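PDB 2YBY: complement factor H, which regulates the complement system of innate immunity, represented here by sushi domains 6 and 7 of the mouse protein. Local coordinates for residues 4-9 against 24-29; 33-38 against 63-68; 40-45 against 85-90; 92-97 against 107-112. The protein carries 1 engineered substitution. All blocks are in the same frame, centred on the assembly; numbering follows the deposited sequence.

Contact 1 (4-9 against 24-29); sequences PCEFPQ and NFPVSI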
loop_
_atom_site.group_PDB
_atom_site.type_symbol
_atom_site.label_atom_id
_atom_site.label_comp_id
_atom_site.label_asym_id
_atom_site.label_seq_id
_atom_site.Cartn_x
_atom_site.Cartn_y
_atom_site.Cartn_z
ATOM N N PRO A 4 21.006 -13.747 -8.996
ATOM C CA PRO A 4 20.848 -12.456 -9.685
ATOM C C PRO A 4 20.232 -11.316 -8.885
ATOM O O PRO A 4 20.223 -10.201 -9.397
ATOM C CB PRO A 4 19.935 -12.813 -10.846
ATOM C CG PRO A 4 19.050 -13.871 -10.315
ATOM C CD PRO A 4 19.877 -14.654 -9.299
ATOM N N CYS A 5 19.672 -11.588 -7.690
ATOM C CA CYS A 5 18.986 -10.559 -6.905
ATOM C C CYS A 5 19.877 -9.979 -5.848
ATOM O O CYS A 5 20.187 -10.666 -4.872
ATOM C CB CYS A 5 17.706 -11.110 -6.297
ATOM S SG CYS A 5 16.438 -11.482 -7.519
ATOM N N GLU A 6 20.256 -8.720 -6.015
ATOM C CA GLU A 6 21.107 -8.049 -5.047
ATOM C C GLU A 6 20.290 -7.584 -3.828
ATOM O O GLU A 6 19.053 -7.633 -3.842
ATOM C CB GLU A 6 21.868 -6.865 -5.703
ATOM C CG GLU A 6 22.853 -7.280 -6.797
ATOM C CD GLU A 6 24.127 -7.972 -6.356
ATOM O OE1 GLU A 6 24.727 -7.556 -5.339
ATOM O OE2 GLU A 6 24.576 -8.885 -7.084
ATOM N N PHE A 7 20.986 -7.085 -2.788
ATOM C CA PHE A 7 20.345 -6.603 -1.563
ATOM C C PHE A 7 19.270 -5.562 -1.942
ATOM O O PHE A 7 19.604 -4.587 -2.639
ATOM C CB PHE A 7 21.399 -6.009 -0.598
ATOM C CG PHE A 7 20.800 -5.418 0.658
ATOM C CD1 PHE A 7 19.979 -6.176 1.482
ATOM C CD2 PHE A 7 21.011 -4.082 0.983
ATOM C CE1 PHE A 7 19.373 -5.605 2.599
ATOM C CE2 PHE A 7 20.404 -3.522 2.094
ATOM C CZ PHE A 7 19.600 -4.285 2.888
ATOM N N PRO A 8 17.979 -5.808 -1.624
ATOM C CA PRO A 8 16.930 -4.879 -2.061
ATOM C C PRO A 8 16.794 -3.649 -1.194
ATOM O O PRO A 8 16.548 -3.765 0.020
ATOM C CB PRO A 8 15.667 -5.737 -2.006
ATOM C CG PRO A 8 15.903 -6.701 -0.945
ATOM C CD PRO A 8 17.399 -6.954 -0.894
ATOM N N GLN A 9 16.956 -2.465 -1.814
ATOM C CA GLN A 9 16.780 -1.175 -1.127
ATOM C C GLN A 9 15.750 -0.360 -1.892
ATOM O O GLN A 9 15.913 -0.164 -3.083
ATOM C CB GLN A 9 18.083 -0.433 -1.032
ATOM C CG GLN A 9 19.113 -1.270 -0.302
ATOM C CD GLN A 9 20.363 -0.501 0.009
ATOM O OE1 GLN A 9 20.432 0.216 1.002
ATOM N NE2 GLN A 9 21.363 -0.635 -0.841
ATOM N N ASN A 24 23.986 -11.845 3.045
ATOM C CA ASN A 24 23.533 -13.065 2.360
ATOM C C ASN A 24 23.369 -12.832 0.846
ATOM O O ASN A 24 23.374 -13.786 0.073
ATOM C CB ASN A 24 22.177 -13.502 2.948
ATOM C CG ASN A 24 21.905 -14.979 2.903
ATOM O OD1 ASN A 24 21.829 -15.590 1.831
ATOM N ND2 ASN A 24 21.708 -15.580 4.073
ATOM N N PHE A 25 23.220 -11.567 0.439
ATOM C CA PHE A 25 22.960 -11.159 -0.937
ATOM C C PHE A 25 24.236 -11.131 -1.779
ATOM O O PHE A 25 25.309 -10.849 -1.246
ATOM C CB PHE A 25 22.226 -9.795 -0.953
ATOM C CG PHE A 25 20.826 -9.943 -0.407
ATOM C CD1 PHE A 25 19.794 -10.356 -1.221
ATOM C CD2 PHE A 25 20.572 -9.803 0.944
ATOM C CE1 PHE A 25 18.519 -10.560 -0.706
ATOM C CE2 PHE A 25 19.293 -10.020 1.454
ATOM C CZ PHE A 25 18.290 -10.466 0.631
ATOM N N PRO A 26 24.162 -11.402 -3.098
ATOM C CA PRO A 26 22.962 -11.753 -3.871
ATOM C C PRO A 26 22.366 -13.131 -3.589
ATOM O O PRO A 26 23.010 -14.007 -3.009
ATOM C CB PRO A 26 23.427 -11.591 -5.313
ATOM C CG PRO A 26 24.882 -11.988 -5.259
ATOM C CD PRO A 26 25.370 -11.383 -3.957
ATOM N N VAL A 27 21.093 -13.310 -3.990
ATOM C CA VAL A 27 20.352 -14.538 -3.731
ATOM C C VAL A 27 19.709 -15.061 -5.016
ATOM O O VAL A 27 19.586 -14.305 -6.005
ATOM C CB VAL A 27 19.269 -14.340 -2.621
ATOM C CG1 VAL A 27 19.905 -13.960 -1.292
ATOM C CG2 VAL A 27 18.234 -13.309 -3.043
ATOM N N SER A 28 19.254 -16.321 -4.986
ATOM C CA SER A 28 18.643 -16.995 -6.139
ATOM C C SER A 28 17.182 -16.718 -6.355
ATOM O O SER A 28 16.468 -16.361 -5.408
ATOM C CB SER A 28 18.854 -18.501 -6.038
ATOM O OG SER A 28 20.238 -18.793 -5.923
ATOM N N ILE A 29 16.709 -16.976 -7.583
ATOM C CA ILE A 29 15.308 -16.835 -7.973
ATOM C C ILE A 29 14.504 -17.823 -7.141
ATOM O O ILE A 29 14.938 -18.958 -6.924
ATOM C CB ILE A 29 15.103 -17.020 -9.501
ATOM C CG1 ILE A 29 15.607 -15.773 -10.265
ATOM C CG2 ILE A 29 13.603 -17.299 -9.859
ATOM C CD1 ILE A 29 15.947 -16.051 -11.793
#
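C5 and V27 exchange both of their backbone bonds. C5 N gives its hydrogen to V27 O at 3.2 Å, and V27 N returns one to C5 O at 2.9 Å. C5 O carries more than this bond: P26 CA brings its hydrogen to within reach, CA to C5 O 3.1 Å, and the F25 ring turns its edge to the same oxygen. V27 O likewise has P4 CD beside it, while P4 N, a proline nitrogen, has no hydrogen to offer. This single antiparallel bridge sits at the start of the first sushi repeat, where C5 also forms the disulfide to C54 and E6 O accepts from W59 NE1. A cis peptide precedes P26, whose ring lies alongside the E6 side chain; the E6 chain bends at chi2 (-72°), which sets CD beside the proline, and OE2 lies 3.4 Å from P26 CB, a van der Waals contact and not a hydrogen bond. Further along, P8 CD sits over one face of the F25 ring, 4.0 Å from its centroid. The F7 ring meets F25 obliquely, planes at 58°, with F25 CD2 near its edge. S28 OG is hydrogen-bonded to L2 O, outside the two segments.

Contact 2 (33-38 against 63-68); sequences YSYKCD and VPCVRK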
loop_
_atom_site.group_PDB
_atom_site.type_symbol
_atom_site.label_atom_id
_atom_site.label_comp_id
_atom_site.label_asym_id
_atom_site.label_seq_id
_atom_site.Cartn_x
_atom_site.Cartn_y
_atom_site.Cartn_z
ATOM N N TYR A 33 11.556 -12.573 0.975
ATOM C CA TYR A 33 11.914 -11.972 2.251
ATOM C C TYR A 33 10.796 -11.097 2.742
ATOM O O TYR A 33 10.275 -10.329 1.960
ATOM C CB TYR A 33 13.196 -11.131 2.089
ATOM C CG TYR A 33 14.377 -11.989 1.706
ATOM C CD1 TYR A 33 15.065 -12.711 2.667
ATOM C CD2 TYR A 33 14.648 -12.275 0.374
ATOM C CE1 TYR A 33 16.081 -13.599 2.322
ATOM C CE2 TYR A 33 15.642 -13.186 0.015
ATOM C CZ TYR A 33 16.363 -13.835 0.999
ATOM O OH TYR A 33 17.307 -14.786 0.709
ATOM N N SER A 34 10.434 -11.188 4.045
ATOM C CA SER A 34 9.378 -10.358 4.572
ATOM C C SER A 34 9.845 -8.917 4.659
ATOM O O SER A 34 11.026 -8.657 4.931
ATOM C CB SER A 34 8.956 -10.881 5.947
ATOM O OG SER A 34 10.046 -10.889 6.846
ATOM N N TYR A 35 8.927 -7.966 4.447
ATOM C CA TYR A 35 9.235 -6.549 4.549
ATOM C C TYR A 35 8.046 -5.804 5.090
ATOM O O TYR A 35 6.919 -6.303 5.071
ATOM C CB TYR A 35 9.698 -5.948 3.201
ATOM C CG TYR A 35 8.596 -5.745 2.182
ATOM C CD1 TYR A 35 8.235 -6.756 1.315
ATOM C CD2 TYR A 35 7.947 -4.516 2.061
ATOM C CE1 TYR A 35 7.250 -6.564 0.345
ATOM C CE2 TYR A 35 6.928 -4.327 1.132
ATOM C CZ TYR A 35 6.606 -5.347 0.248
ATOM O OH TYR A 35 5.643 -5.192 -0.724
ATOM N N LYS A 36 8.297 -4.604 5.542
ATOM C CA LYS A 36 7.256 -3.731 6.075
ATOM C C LYS A 36 7.451 -2.350 5.474
ATOM O O LYS A 36 8.495 -2.066 4.867
ATOM C CB LYS A 36 7.322 -3.686 7.615
ATOM C CG LYS A 36 8.633 -3.136 8.134
ATOM C CD LYS A 36 8.695 -3.047 9.660
ATOM C CE LYS A 36 10.043 -2.532 10.123
ATOM N NZ LYS A 36 10.038 -2.180 11.569
ATOM N N CYS A 37 6.444 -1.523 5.600
ATOM C CA CYS A 37 6.473 -0.175 5.070
ATOM C C CYS A 37 6.389 0.846 6.186
ATOM O O CYS A 37 5.815 0.601 7.236
ATOM C CB CYS A 37 5.353 0.027 4.058
ATOM S SG CYS A 37 5.399 -1.135 2.678
ATOM N N ASP A 38 6.846 2.063 5.872
ATOM C CA ASP A 38 6.764 3.195 6.782
ATOM C C ASP A 38 5.294 3.539 7.101
ATOM O O ASP A 38 4.410 3.306 6.282
ATOM C CB ASP A 38 7.368 4.446 6.122
ATOM C CG ASP A 38 8.828 4.367 5.716
ATOM O OD1 ASP A 38 9.460 3.330 5.968
ATOM O OD2 ASP A 38 9.316 5.325 5.106
ATOM N N VAL A 63 7.738 -1.547 -6.909
ATOM C CA VAL A 63 7.556 -0.482 -5.924
ATOM C C VAL A 63 6.890 -1.197 -4.712
ATOM O O VAL A 63 5.683 -1.342 -4.618
ATOM C CB VAL A 63 6.733 0.710 -6.487
ATOM C CG1 VAL A 63 6.591 1.821 -5.451
ATOM C CG2 VAL A 63 7.369 1.249 -7.771
ATOM N N PRO A 64 7.700 -1.665 -3.760
ATOM C CA PRO A 64 7.139 -2.524 -2.713
ATOM C C PRO A 64 6.189 -1.843 -1.746
ATOM O O PRO A 64 5.358 -2.521 -1.135
ATOM C CB PRO A 64 8.396 -3.027 -2.004
ATOM C CG PRO A 64 9.450 -3.003 -3.057
ATOM C CD PRO A 64 9.172 -1.724 -3.753
ATOM N N CYS A 65 6.419 -0.546 -1.519
ATOM C CA CYS A 65 5.634 0.239 -0.590
ATOM C C CYS A 65 5.009 1.394 -1.343
ATOM O O CYS A 65 5.711 2.178 -2.006
ATOM C CB CYS A 65 6.500 0.730 0.546
ATOM S SG CYS A 65 7.092 -0.597 1.620
ATOM N N VAL A 66 3.687 1.470 -1.244
ATOM C CA VAL A 66 2.861 2.495 -1.897
ATOM C C VAL A 66 2.012 3.217 -0.845
ATOM O O VAL A 66 1.882 2.759 0.296
ATOM C CB VAL A 66 1.966 1.875 -3.010
ATOM C CG1 VAL A 66 2.812 1.242 -4.115
ATOM C CG2 VAL A 66 0.993 0.851 -2.450
ATOM N N ARG A 67 1.418 4.358 -1.220
ATOM C CA ARG A 67 0.556 5.064 -0.279
ATOM C C ARG A 67 -0.598 4.176 0.245
ATOM O O ARG A 67 -1.207 3.422 -0.516
ATOM C CB ARG A 67 -0.024 6.351 -0.907
ATOM C CG ARG A 67 -0.897 7.197 0.017
ATOM C CD ARG A 67 -0.218 7.710 1.241
ATOM N NE ARG A 67 0.803 8.717 0.965
ATOM C CZ ARG A 67 1.687 9.169 1.859
ATOM N NH1 ARG A 67 1.717 8.667 3.092
ATOM N NH2 ARG A 67 2.565 10.108 1.521
ATOM N N LYS A 68 -0.856 4.270 1.554
ATOM C CA LYS A 68 -1.935 3.593 2.241
ATOM C C LYS A 68 -2.989 4.642 2.576
ATOM O O LYS A 68 -2.655 5.723 3.078
ATOM C CB LYS A 68 -1.418 2.976 3.546
ATOM C CG LYS A 68 -2.429 2.241 4.364
ATOM C CD LYS A 68 -1.823 1.609 5.620
ATOM C CE LYS A 68 -1.658 2.610 6.722
ATOM N NZ LYS A 68 -1.189 1.974 7.982
HETATM O O HOH W 1 1.486 2.080 7.293
#
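The C37–C65 disulfide pins the end of one strand to the loop that leads into strand 66-71, and Y35 and P64 fill in beside it. SG to SG is 2.1 Å with a chi3 of -85°, close to the usual right-angled twist. The Y35 ring is the large bump. Its CG stands between the backbone N and the carbonyl carbon (chi1 74°), and its far end reaches P64. There the proline ring crosses the tyrosine at about a right angle, P64 CB resting 3.7 Å from Y35 CZ. P64 O lies near the plane of the ring at its edge, and Y35 OH donates to it at 2.7 Å. On the same CE2 side, C65 SG, one half of the disulfide, abuts the ring: it is 3.8 Å from Y35 CE2 and lies 79° off the ring normal, an edge-on sulfur-aromatic contact. This is the second of the two disulfides of the first sushi repeat. Y35 also meets F10 edge-to-face. Strand 32-37 is the middle strand of its sheet, and Y35 packs on a leucine of each neighbour, L15 of strand 13-15 and L52 of strand 50-55; P64 leans on L52 as well, just before the chain enters strand 66-71.

Contact 3 (40-45 against 85-90); sequences GFSPPS and VYVQGQ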
loop_
_atom_site.group_PDB
_atom_site.type_symbol
_atom_site.label_atom_id
_atom_site.label_comp_id
_atom_site.label_asym_id
_atom_site.label_seq_id
_atom_site.Cartn_x
_atom_site.Cartn_y
_atom_site.Cartn_z
ATOM N N GLY A 40 1.972 5.275 7.010
ATOM C CA GLY A 40 1.363 5.961 5.878
ATOM C C GLY A 40 1.482 5.219 4.563
ATOM O O GLY A 40 0.982 5.691 3.534
ATOM N N PHE A 41 2.219 4.091 4.560
ATOM C CA PHE A 41 2.499 3.289 3.379
ATOM C C PHE A 41 2.189 1.835 3.621
ATOM O O PHE A 41 1.993 1.385 4.764
ATOM C CB PHE A 41 3.972 3.412 2.963
ATOM C CG PHE A 41 4.307 4.817 2.532
ATOM C CD1 PHE A 41 4.707 5.768 3.462
ATOM C CD2 PHE A 41 4.196 5.197 1.211
ATOM C CE1 PHE A 41 4.941 7.081 3.076
ATOM C CE2 PHE A 41 4.508 6.498 0.814
ATOM C CZ PHE A 41 4.872 7.428 1.753
ATOM N N SER A 42 2.105 1.098 2.517
ATOM C CA SER A 42 1.688 -0.285 2.627
ATOM C C SER A 42 2.196 -1.118 1.459
ATOM O O SER A 42 2.315 -0.594 0.353
ATOM C CB SER A 42 0.149 -0.307 2.589
ATOM O OG SER A 42 -0.432 -1.590 2.489
ATOM N N PRO A 43 2.323 -2.456 1.623
ATOM C CA PRO A 43 2.502 -3.310 0.449
ATOM C C PRO A 43 1.199 -3.237 -0.402
ATOM O O PRO A 43 0.108 -2.961 0.128
ATOM C CB PRO A 43 2.623 -4.722 1.058
ATOM C CG PRO A 43 3.041 -4.496 2.480
ATOM C CD PRO A 43 2.293 -3.264 2.857
ATOM N N PRO A 44 1.297 -3.484 -1.721
ATOM C CA PRO A 44 0.091 -3.422 -2.569
ATOM C C PRO A 44 -1.050 -4.334 -2.143
ATOM O O PRO A 44 -2.194 -4.090 -2.508
ATOM C CB PRO A 44 0.602 -3.719 -3.975
ATOM C CG PRO A 44 2.076 -3.726 -3.913
ATOM C CD PRO A 44 2.516 -3.785 -2.489
ATOM N N SER A 45 -0.762 -5.393 -1.395
ATOM C CA SER A 45 -1.793 -6.316 -0.908
ATOM C C SER A 45 -2.666 -5.695 0.197
ATOM O O SER A 45 -3.677 -6.273 0.551
ATOM C CB SER A 45 -1.141 -7.554 -0.326
ATOM O OG SER A 45 -0.371 -7.184 0.805
ATOM N N VAL A 85 -8.203 -1.005 4.978
ATOM C CA VAL A 85 -7.055 -0.510 4.271
ATOM C C VAL A 85 -7.259 -0.512 2.764
ATOM O O VAL A 85 -7.599 -1.547 2.168
ATOM C CB VAL A 85 -5.779 -1.310 4.632
ATOM C CG1 VAL A 85 -4.626 -0.958 3.710
ATOM C CG2 VAL A 85 -5.389 -1.062 6.089
ATOM N N TYR A 86 -6.953 0.627 2.137
ATOM C CA TYR A 86 -6.843 0.738 0.701
ATOM C C TYR A 86 -5.445 1.180 0.362
ATOM O O TYR A 86 -4.763 1.763 1.217
ATOM C CB TYR A 86 -7.877 1.685 0.118
ATOM C CG TYR A 86 -9.263 1.113 0.216
ATOM C CD1 TYR A 86 -9.999 1.222 1.388
ATOM C CD2 TYR A 86 -9.875 0.532 -0.886
ATOM C CE1 TYR A 86 -11.289 0.706 1.483
ATOM C CE2 TYR A 86 -11.163 0.021 -0.808
ATOM C CZ TYR A 86 -11.879 0.128 0.373
ATOM O OH TYR A 86 -13.173 -0.361 0.457
ATOM N N VAL A 87 -5.002 0.894 -0.864
ATOM C CA VAL A 87 -3.684 1.266 -1.347
ATOM C C VAL A 87 -3.788 2.082 -2.595
ATOM O O VAL A 87 -4.834 2.132 -3.245
ATOM C CB VAL A 87 -2.738 0.055 -1.528
ATOM C CG1 VAL A 87 -2.718 -0.823 -0.273
ATOM C CG2 VAL A 87 -3.110 -0.759 -2.763
ATOM N N GLN A 88 -2.693 2.740 -2.926
ATOM C CA GLN A 88 -2.578 3.639 -4.050
ATOM C C GLN A 88 -3.157 3.049 -5.339
ATOM O O GLN A 88 -2.810 1.927 -5.738
ATOM C CB GLN A 88 -1.116 4.009 -4.232
ATOM C CG GLN A 88 -0.896 5.255 -5.038
ATOM C CD GLN A 88 0.525 5.747 -4.902
ATOM O OE1 GLN A 88 1.266 5.418 -3.947
ATOM N NE2 GLN A 88 0.928 6.583 -5.829
ATOM N N GLY A 89 -4.099 3.774 -5.924
ATOM C CA GLY A 89 -4.757 3.342 -7.155
ATOM C C GLY A 89 -6.147 2.764 -6.946
ATOM O O GLY A 89 -6.904 2.644 -7.920
ATOM N N GLN A 90 -6.479 2.361 -5.691
ATOM C CA GLN A 90 -7.797 1.808 -5.384
ATOM C C GLN A 90 -8.804 2.930 -5.125
ATOM O O GLN A 90 -8.438 4.050 -4.782
ATOM C CB GLN A 90 -7.753 0.862 -4.171
ATOM C CG GLN A 90 -6.916 -0.397 -4.441
ATOM C CD GLN A 90 -6.758 -1.299 -3.263
ATOM O OE1 GLN A 90 -6.858 -0.895 -2.120
ATOM N NE2 GLN A 90 -6.462 -2.556 -3.511
HETATM O O HOH W 2 -4.923 -4.022 -1.731
#
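V87 carries this contact with its two methyls, each set against a different carbonyl of 40-45. CG1 comes 3.6 Å from P43 O and 3.7 Å from S42 OG, while CG2 meets P44 O at 3.5 Å. With CG1 anti to the carbonyl carbon (chi1 -50°), the two branches can touch successive residues, P43 and P44. V85 adds a looser touch, its CG1 lying 4.4 Å from S42 OG. No direct hydrogen bond joins the segments; a water does so instead, donating to P44 O and accepting from Q90 NE2, 2.8 Å from each.

One shell out, S42 OG, anti to its backbone N (chi1 171°), donates to P43 O at 2.8 Å, so the hydroxyl beside V87 is engaged within its own segment, by the next residue. The two segments belong to different sushi repeats and come together at the junction of the two domains: strands 41-42 and 84-87 are the outer members of a three-stranded antiparallel sheet, with strand 66-71 running between them. Beyond V87 the chain makes a type II turn to Q90, closed by Q90 N to V87 O. The Q90 side chain folds back over it, OE1 accepting from V87 N at 2.9 Å with the donor above the amide plane. That bond orients the amide whose NE2 holds the water. Farther out, Q88 OE1 accepts from R67 N, and P43 packs on Y35 and C37 while P44 touches Y35 and P61.

Contact 4 (92-97 against 107-112); sequences LKVQCY and DTMTCT. With EDO (1,2-ethanediol), chain B.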
loop_
_atom_site.group_PDB
_atom_site.type_symbol
_atom_site.label_atom_id
_atom_site.label_comp_id
_atom_site.label_asym_id
_atom_site.label_seq_id
_atom_site.Cartn_x
_atom_site.Cartn_y
_atom_site.Cartn_z
ATOM N N LEU A 92 -13.242 3.660 -3.954
ATOM C CA LEU A 92 -14.516 3.156 -3.438
ATOM C C LEU A 92 -15.576 4.237 -3.545
ATOM O O LEU A 92 -15.247 5.403 -3.758
ATOM C CB LEU A 92 -14.446 2.570 -2.013
ATOM C CG LEU A 92 -14.422 3.537 -0.842
ATOM C CD1 LEU A 92 -14.855 2.855 0.454
ATOM C CD2 LEU A 92 -13.056 4.111 -0.661
ATOM N N LYS A 93 -16.821 3.838 -3.455
ATOM C CA LYS A 93 -17.935 4.779 -3.544
ATOM C C LYS A 93 -18.394 5.052 -2.131
ATOM O O LYS A 93 -18.669 4.126 -1.359
ATOM C CB LYS A 93 -19.098 4.230 -4.372
ATOM C CG LYS A 93 -20.108 5.313 -4.724
ATOM C CD LYS A 93 -21.258 4.717 -5.504
ATOM C CE LYS A 93 -22.315 5.754 -5.821
ATOM N NZ LYS A 93 -21.971 6.574 -7.037
ATOM N N VAL A 94 -18.439 6.335 -1.772
ATOM C CA VAL A 94 -18.853 6.763 -0.445
ATOM C C VAL A 94 -20.346 7.106 -0.505
ATOM O O VAL A 94 -20.805 7.694 -1.475
ATOM C CB VAL A 94 -17.994 7.974 -0.046
ATOM C CG1 VAL A 94 -18.425 8.603 1.264
ATOM C CG2 VAL A 94 -16.532 7.578 0.014
ATOM N N GLN A 95 -21.046 6.797 0.562
ATOM C CA GLN A 95 -22.467 7.025 0.732
ATOM C C GLN A 95 -22.647 8.331 1.521
ATOM O O GLN A 95 -22.480 8.326 2.730
ATOM C CB GLN A 95 -23.086 5.817 1.478
ATOM C CG GLN A 95 -24.473 6.007 2.074
ATOM C CD GLN A 95 -25.509 5.863 1.019
ATOM O OE1 GLN A 95 -25.948 4.755 0.724
ATOM N NE2 GLN A 95 -25.890 6.974 0.410
ATOM N N CYS A 96 -22.918 9.427 0.823
ATOM C CA CYS A 96 -23.209 10.732 1.446
ATOM C C CYS A 96 -24.698 10.809 1.809
ATOM O O CYS A 96 -25.511 10.084 1.229
ATOM C CB CYS A 96 -22.824 11.875 0.519
ATOM S SG CYS A 96 -21.054 11.993 0.197
ATOM N N TYR A 97 -25.054 11.722 2.731
ATOM C CA TYR A 97 -26.463 11.929 3.136
ATOM C C TYR A 97 -27.002 13.323 2.866
ATOM O O TYR A 97 -26.241 14.268 2.764
ATOM C CB TYR A 97 -26.597 11.695 4.649
ATOM C CG TYR A 97 -26.308 10.288 5.122
ATOM C CD1 TYR A 97 -26.915 9.190 4.518
ATOM C CD2 TYR A 97 -25.571 10.062 6.274
ATOM C CE1 TYR A 97 -26.707 7.897 4.995
ATOM C CE2 TYR A 97 -25.336 8.777 6.747
ATOM C CZ TYR A 97 -25.900 7.691 6.102
ATOM O OH TYR A 97 -25.666 6.411 6.562
ATOM N N ASP A 107 -19.443 10.468 -6.239
ATOM C CA ASP A 107 -19.102 10.273 -4.831
ATOM C C ASP A 107 -18.069 9.157 -4.636
ATOM O O ASP A 107 -18.147 8.391 -3.661
ATOM C CB ASP A 107 -20.324 10.050 -3.950
ATOM C CG ASP A 107 -21.192 11.280 -3.820
ATOM O OD1 ASP A 107 -20.669 12.409 -4.049
ATOM O OD2 ASP A 107 -22.374 11.129 -3.442
ATOM N N THR A 108 -17.091 9.093 -5.537
ATOM C CA THR A 108 -16.008 8.118 -5.404
ATOM C C THR A 108 -14.777 8.823 -4.862
ATOM O O THR A 108 -14.597 10.025 -5.071
ATOM C CB THR A 108 -15.736 7.407 -6.709
ATOM O OG1 THR A 108 -15.420 8.383 -7.679
ATOM C CG2 THR A 108 -16.908 6.577 -7.161
ATOM N N MET A 109 -13.988 8.089 -4.086
ATOM C CA MET A 109 -12.730 8.582 -3.511
ATOM C C MET A 109 -11.676 7.646 -4.054
ATOM O O MET A 109 -11.922 6.434 -4.057
ATOM C CB MET A 109 -12.679 8.361 -1.995
ATOM C CG MET A 109 -13.037 9.476 -1.204
ATOM S SD MET A 109 -12.761 9.305 0.536
ATOM C CE MET A 109 -13.301 7.730 0.999
ATOM N N THR A 110 -10.487 8.180 -4.408
ATOM C CA THR A 110 -9.392 7.367 -4.923
ATOM C C THR A 110 -8.212 7.546 -3.974
ATOM O O THR A 110 -7.962 8.656 -3.501
ATOM C CB THR A 110 -9.080 7.779 -6.352
ATOM O OG1 THR A 110 -10.252 7.506 -7.144
ATOM C CG2 THR A 110 -7.874 7.040 -6.930
ATOM N N CYS A 111 -7.507 6.451 -3.670
ATOM C CA CYS A 111 -6.307 6.539 -2.853
ATOM C C CYS A 111 -5.149 6.980 -3.789
ATOM O O CYS A 111 -4.737 6.208 -4.660
ATOM C CB CYS A 111 -6.021 5.198 -2.187
ATOM S SG CYS A 111 -4.546 5.200 -1.132
ATOM N N THR A 112 -4.699 8.226 -3.653
ATOM C CA THR A 112 -3.616 8.793 -4.479
ATOM C C THR A 112 -2.315 8.812 -3.708
ATOM O O THR A 112 -2.293 8.495 -2.526
ATOM C CB THR A 112 -3.985 10.219 -4.967
ATOM O OG1 THR A 112 -3.831 11.165 -3.915
ATOM C CG2 THR A 112 -5.393 10.323 -5.536
HETATM C C1 EDO B . -19.870 4.080 2.948
HETATM O O1 EDO B . -19.624 5.493 2.874
HETATM C C2 EDO B . -20.045 3.476 1.568
HETATM O O2 EDO B . -18.785 2.952 1.159
HETATM O O HOH W 3 -22.991 9.106 -2.147
#
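An antiparallel ladder in the second sushi repeat pairs strand 91-93 with strand 108-112. L92 and M109 form the hydrogen-bonded pair, M109 N to L92 O at 3.0 Å and L92 N to M109 O at 3.1 Å. K93 and T108 form the non-hydrogen-bonded pair, and one further backbone bond, V94 N to D107 O at 2.8 Å, lies just past the strand ends. On one face the L92 and M109 side chains run side by side. M109, bent at chi3 (-44°), places CE 4.0 Å from L92 CD2 and 3.4 Å from V94 CG2, a tight methyl-to-methyl contact. F71 and W116 also pack on L92 and M109. D107 OD2 lies 4.0 Å from C96 SG, while OD1 accepts from L102 N. One water gathers the polar atoms here, donating to V94 O and, over an unusually short distance, to D107 OD2, and accepting from C96 N. An ethanediol, probably from the crystallisation liquor, accepts from Q95 N at 3.0 Å and donates to K93 O. The D107 carboxylate thus has partners at both oxygens, and K93 NZ, which donates to Q106 O, stands 5.8 Å from D107 OD2, close enough that its charge may help to stabilise the carboxylate.

Overall arrangement
The four contacts string out along an elongated two-domain chain, from contact 1 in the first sushi repeat to contact 4 in the second; the centres of these two lie about 40 Å apart, on opposite sides of the chain's centre. Contact 1 hands on to contact 2, centres about 17 Å apart, where F25 and V27 pack on Y33. Contacts 2 and 3, with centres about 9 Å apart, share the junction sheet: V66 O probably accepts from S42 N, and R67 O from Q88 N. Contact 3 reaches contact 4, centres about 16 Å apart, through probable bonds of C111 with G89 and Q90. R67 also packs on T112, so contact 2 touches contact 4 directly across the domain boundary.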